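Local coordinates for protein aminotransferase class-III (Ochrobactrum anthropi, PDB 5GHG) that probably transfers amino groups between amines and carbonyl compounds as an omega-transaminase, using a pyridoxal-phosphate-type cofactor bound here in its aminated form, at residues L283-Q288 with I296-I301. The protein carries 1 engineered substitution. Residues are numbered along the deposited sequence; the frame is centred on the assembly and turned at random.
Sequences LVMSKQ and ISAFLI. With PMP (4'-deoxy-4'-aminopyridoxal-5'-phosphate), chain C.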
ATOM      1  N   LEU B 283     -12.668 -11.787  -6.440  1.00  3.53           N
ATOM      2  CA  LEU B 283     -11.374 -12.402  -6.736  1.00  4.14           C
ATOM      3  C   LEU B 283     -10.294 -11.325  -6.631  1.00  3.77           C
ATOM      4  O   LEU B 283     -10.406 -10.285  -7.275  1.00  4.18           O
ATOM      5  CB  LEU B 283     -11.364 -13.040  -8.129  1.00  4.95           C
ATOM      6  CG  LEU B 283     -10.199 -13.967  -8.450  1.00 11.06           C
ATOM      7  CD1 LEU B 283     -10.633 -15.024  -9.451  1.00 14.30           C
ATOM      8  CD2 LEU B 283      -9.000 -13.192  -8.985  1.00  9.94           C
ATOM      9  N   VAL B 284      -9.253 -11.591  -5.839  1.00  2.49           N
ATOM     10  CA  VAL B 284      -8.198 -10.622  -5.535  1.00  2.18           C
ATOM     11  C   VAL B 284      -6.914 -11.077  -6.212  1.00  3.54           C
ATOM     12  O   VAL B 284      -6.526 -12.253  -6.109  1.00  2.00           O
ATOM     13  CB  VAL B 284      -7.993 -10.458  -4.023  1.00  2.65           C
ATOM     14  CG1 VAL B 284      -6.979  -9.322  -3.735  1.00  2.19           C
ATOM     15  CG2 VAL B 284      -9.321 -10.211  -3.273  1.00  2.00           C
ATOM     16  N   MET B 285      -6.238 -10.144  -6.889  1.00  3.87           N
ATOM     17  CA  MET B 285      -5.048 -10.453  -7.667  1.00  6.24           C
ATOM     18  C   MET B 285      -3.929  -9.459  -7.355  1.00  8.66           C
ATOM     19  O   MET B 285      -4.183  -8.302  -7.016  1.00  6.98           O
ATOM     20  CB  MET B 285      -5.326 -10.388  -9.166  1.00  4.77           C
ATOM     21  CG  MET B 285      -6.310 -11.419  -9.659  1.00 10.11           C
ATOM     22  SD  MET B 285      -7.122 -10.850 -11.183  1.00 13.67           S
ATOM     23  CE  MET B 285      -8.340  -9.701 -10.532  1.00 15.61           C
ATOM     24  N   SER B 286      -2.692  -9.925  -7.488  1.00 10.55           N
ATOM     25  CA  SER B 286      -1.536  -9.051  -7.472  1.00 11.32           C
ATOM     26  C   SER B 286      -0.331  -9.819  -8.010  1.00 11.50           C
ATOM     27  O   SER B 286      -0.502 -10.824  -8.713  1.00 11.86           O
ATOM     28  CB  SER B 286      -1.276  -8.516  -6.061  1.00  6.81           C
ATOM     29  OG  SER B 286      -0.198  -7.580  -6.063  1.00 11.51           O
ATOM     30  N   LYS B 287       0.874  -9.357  -7.698  1.00 10.30           N
ATOM     31  CA  LYS B 287       2.086 -10.157  -7.911  1.00  7.97           C
ATOM     32  C   LYS B 287       2.289 -10.544  -9.360  1.00  6.55           C
ATOM     33  O   LYS B 287       2.809  -9.735 -10.142  1.00  6.04           O
ATOM     34  CB  LYS B 287       2.066 -11.396  -7.026  1.00  8.91           C
ATOM     35  CG  LYS B 287       2.397 -11.098  -5.564  1.00  7.15           C
ATOM     36  CD  LYS B 287       2.453 -12.401  -4.771  1.00  8.04           C
ATOM     37  CE  LYS B 287       2.274 -12.149  -3.285  1.00 12.89           C
ATOM     38  NZ  LYS B 287       3.514 -11.944  -2.554  1.00 16.60           N
ATOM     39  N   GLN B 288       1.895 -11.770  -9.749  1.00  4.97           N
ATOM     40  CA  GLN B 288       2.152 -12.165 -11.129  1.00  6.89           C
ATOM     41  C   GLN B 288       1.340 -11.351 -12.125  1.00  6.54           C
ATOM     42  O   GLN B 288       1.609 -11.431 -13.320  1.00  6.20           O
ATOM     43  CB  GLN B 288       1.886 -13.664 -11.346  1.00  8.15           C
ATOM     44  CG  GLN B 288       2.769 -14.560 -10.485  1.00  9.40           C
ATOM     45  CD  GLN B 288       2.946 -15.963 -11.042  1.00 12.56           C
ATOM     46  OE1 GLN B 288       4.075 -16.434 -11.190  1.00 10.23           O
ATOM     47  NE2 GLN B 288       1.841 -16.642 -11.342  1.00  7.72           N
ATOM     48  N   ILE B 296       1.097  -3.132  -8.496  1.00  4.27           N
ATOM     49  CA  ILE B 296      -0.302  -2.959  -8.867  1.00  3.93           C
ATOM     50  C   ILE B 296      -1.073  -4.208  -8.426  1.00  4.02           C
ATOM     51  O   ILE B 296      -0.557  -5.324  -8.468  1.00  4.47           O
ATOM     52  CB  ILE B 296      -0.479  -2.699 -10.376  1.00  4.33           C
ATOM     53  CG1 ILE B 296      -1.955  -2.527 -10.717  1.00  4.30           C
ATOM     54  CG2 ILE B 296       0.101  -3.851 -11.173  1.00  5.60           C
ATOM     55  CD1 ILE B 296      -2.230  -2.054 -12.145  1.00  8.74           C
ATOM     56  N   SER B 297      -2.301  -3.999  -7.988  1.00  3.21           N
ATOM     57  CA  SER B 297      -3.180  -5.097  -7.603  1.00  2.92           C
ATOM     58  C   SER B 297      -4.581  -4.759  -8.077  1.00  2.97           C
ATOM     59  O   SER B 297      -4.869  -3.626  -8.458  1.00  2.52           O
ATOM     60  CB  SER B 297      -3.153  -5.335  -6.095  1.00  2.37           C
ATOM     61  OG  SER B 297      -1.811  -5.492  -5.660  1.00  9.44           O
ATOM     62  N   ALA B 298      -5.456  -5.753  -8.023  1.00  2.99           N
ATOM     63  CA  ALA B 298      -6.806  -5.595  -8.547  1.00  3.61           C
ATOM     64  C   ALA B 298      -7.709  -6.561  -7.815  1.00  3.75           C
ATOM     65  O   ALA B 298      -7.260  -7.618  -7.354  1.00  3.54           O
ATOM     66  CB  ALA B 298      -6.873  -5.866 -10.055  1.00  3.58           C
ATOM     67  N   PHE B 299      -8.983  -6.209  -7.720  1.00  3.73           N
ATOM     68  CA  PHE B 299      -9.972  -7.225  -7.389  1.00  4.18           C
ATOM     69  C   PHE B 299     -11.151  -7.108  -8.348  1.00  4.50           C
ATOM     70  O   PHE B 299     -11.448  -6.028  -8.876  1.00  3.49           O
ATOM     71  CB  PHE B 299     -10.401  -7.168  -5.925  1.00  3.26           C
ATOM     72  CG  PHE B 299     -11.049  -5.871  -5.501  1.00  3.44           C
ATOM     73  CD1 PHE B 299     -10.283  -4.822  -5.006  1.00  3.38           C
ATOM     74  CD2 PHE B 299     -12.441  -5.729  -5.540  1.00  3.69           C
ATOM     75  CE1 PHE B 299     -10.883  -3.648  -4.578  1.00  4.95           C
ATOM     76  CE2 PHE B 299     -13.049  -4.550  -5.134  1.00  4.92           C
ATOM     77  CZ  PHE B 299     -12.277  -3.507  -4.651  1.00  4.29           C
ATOM     78  N   LEU B 300     -11.776  -8.248  -8.611  1.00  2.34           N
ATOM     79  CA  LEU B 300     -12.962  -8.340  -9.449  1.00  3.24           C
ATOM     80  C   LEU B 300     -14.158  -8.670  -8.567  1.00  3.88           C
ATOM     81  O   LEU B 300     -14.029  -9.432  -7.594  1.00  2.41           O
ATOM     82  CB  LEU B 300     -12.794  -9.439 -10.492  1.00  3.44           C
ATOM     83  CG  LEU B 300     -11.754  -9.174 -11.591  1.00  7.27           C
ATOM     84  CD1 LEU B 300     -11.346 -10.481 -12.234  1.00  8.31           C
ATOM     85  CD2 LEU B 300     -12.394  -8.278 -12.619  1.00 11.30           C
ATOM     86  N   ILE B 301     -15.322  -8.127  -8.918  1.00  2.71           N
ATOM     87  CA  ILE B 301     -16.552  -8.495  -8.230  1.00  2.99           C
ATOM     88  C   ILE B 301     -17.601  -8.896  -9.252  1.00  3.36           C
ATOM     89  O   ILE B 301     -17.630  -8.378 -10.380  1.00  3.35           O
ATOM     90  CB  ILE B 301     -17.084  -7.356  -7.326  1.00  3.26           C
ATOM     91  CG1 ILE B 301     -17.506  -6.170  -8.167  1.00  3.80           C
ATOM     92  CG2 ILE B 301     -16.019  -6.929  -6.313  1.00  2.41           C
ATOM     93  CD1 ILE B 301     -18.156  -5.074  -7.352  1.00  5.08           C
TER
HETATM   94  N1  PMP C 501      -2.790 -12.068  -0.157  1.00  6.58           N
HETATM   95  C2  PMP C 501      -1.874 -13.054  -0.357  1.00  5.51           C
HETATM   96  C2A PMP C 501      -2.359 -14.453  -0.593  1.00  8.48           C
HETATM   97  C3  PMP C 501      -0.488 -12.789  -0.313  1.00 12.04           C
HETATM   98  O3  PMP C 501       0.381 -13.842  -0.440  1.00 15.43           O
HETATM   99  C4  PMP C 501      -0.036 -11.452  -0.101  1.00  9.85           C
HETATM  100  C4A PMP C 501       1.429 -11.053  -0.117  1.00 15.20           C
HETATM  101  N4A PMP C 501       2.324 -11.989   0.513  1.00 20.42           N
HETATM  102  C5  PMP C 501      -1.027 -10.452   0.086  1.00  7.08           C
HETATM  103  C6  PMP C 501      -2.374 -10.765  -0.007  1.00  4.82           C
HETATM  104  C5A PMP C 501      -0.675  -9.021   0.358  1.00  4.42           C
HETATM  105  O4P PMP C 501      -0.086  -8.425  -0.800  1.00  8.47           O
HETATM  106  P   PMP C 501       0.926  -7.148  -0.605  1.00  9.27           P
HETATM  107  O1P PMP C 501       0.262  -6.147   0.269  1.00  7.47           O
HETATM  108  O2P PMP C 501       1.152  -6.658  -2.024  1.00 10.53           O
HETATM  109  O3P PMP C 501       2.197  -7.634   0.055  1.00  7.89           O
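Four backbone hydrogen bonds tie 283-285 to 297-301. Leu-283 and Leu-300 exchange two, the shorter from Leu-300 N to Leu-283 O at 2.8 Å. Met-285 and Ala-298 exchange the other two: Met-285 N meets Ala-298 O nearly along the C=O axis, whereas Ala-298 N sits above the carbonyl plane of Met-285. Next along the chain, Ser-286 OG, anti to its backbone N (chi1 -176°), hydrogen-bonds Ser-297 OG tip to tip at 2.7 Å, though the exact position of Ser-297 OG, also bonded to Asn-116 O, is less certain. This is an antiparallel beta hairpin in the large mixed sheet of the PLP-dependent aminotransferase fold, and the chain leaving its first strand runs into the cofactor site. There Lys-287, probably the Schiff-base lysine as in relatives, bends at chi4; its NZ lies 3.3 Å from PMP N4A and is hydrogen-bonded to Leu-57 O and to Thr-324 OG1 of the second subunit. An alanine here would remove the amine and those bonds and would probably cripple transamination. On one sheet face Met-285 CE reaches 3.5 Å from Leu-300 CD1, the side chains crossing obliquely, with Ala-298 CB alongside. On the other, Val-284 CG2 lies 4.2 Å from Phe-299 CB, and the Phe-299 ring runs nearly parallel to Tyr-113, against helix 118-135.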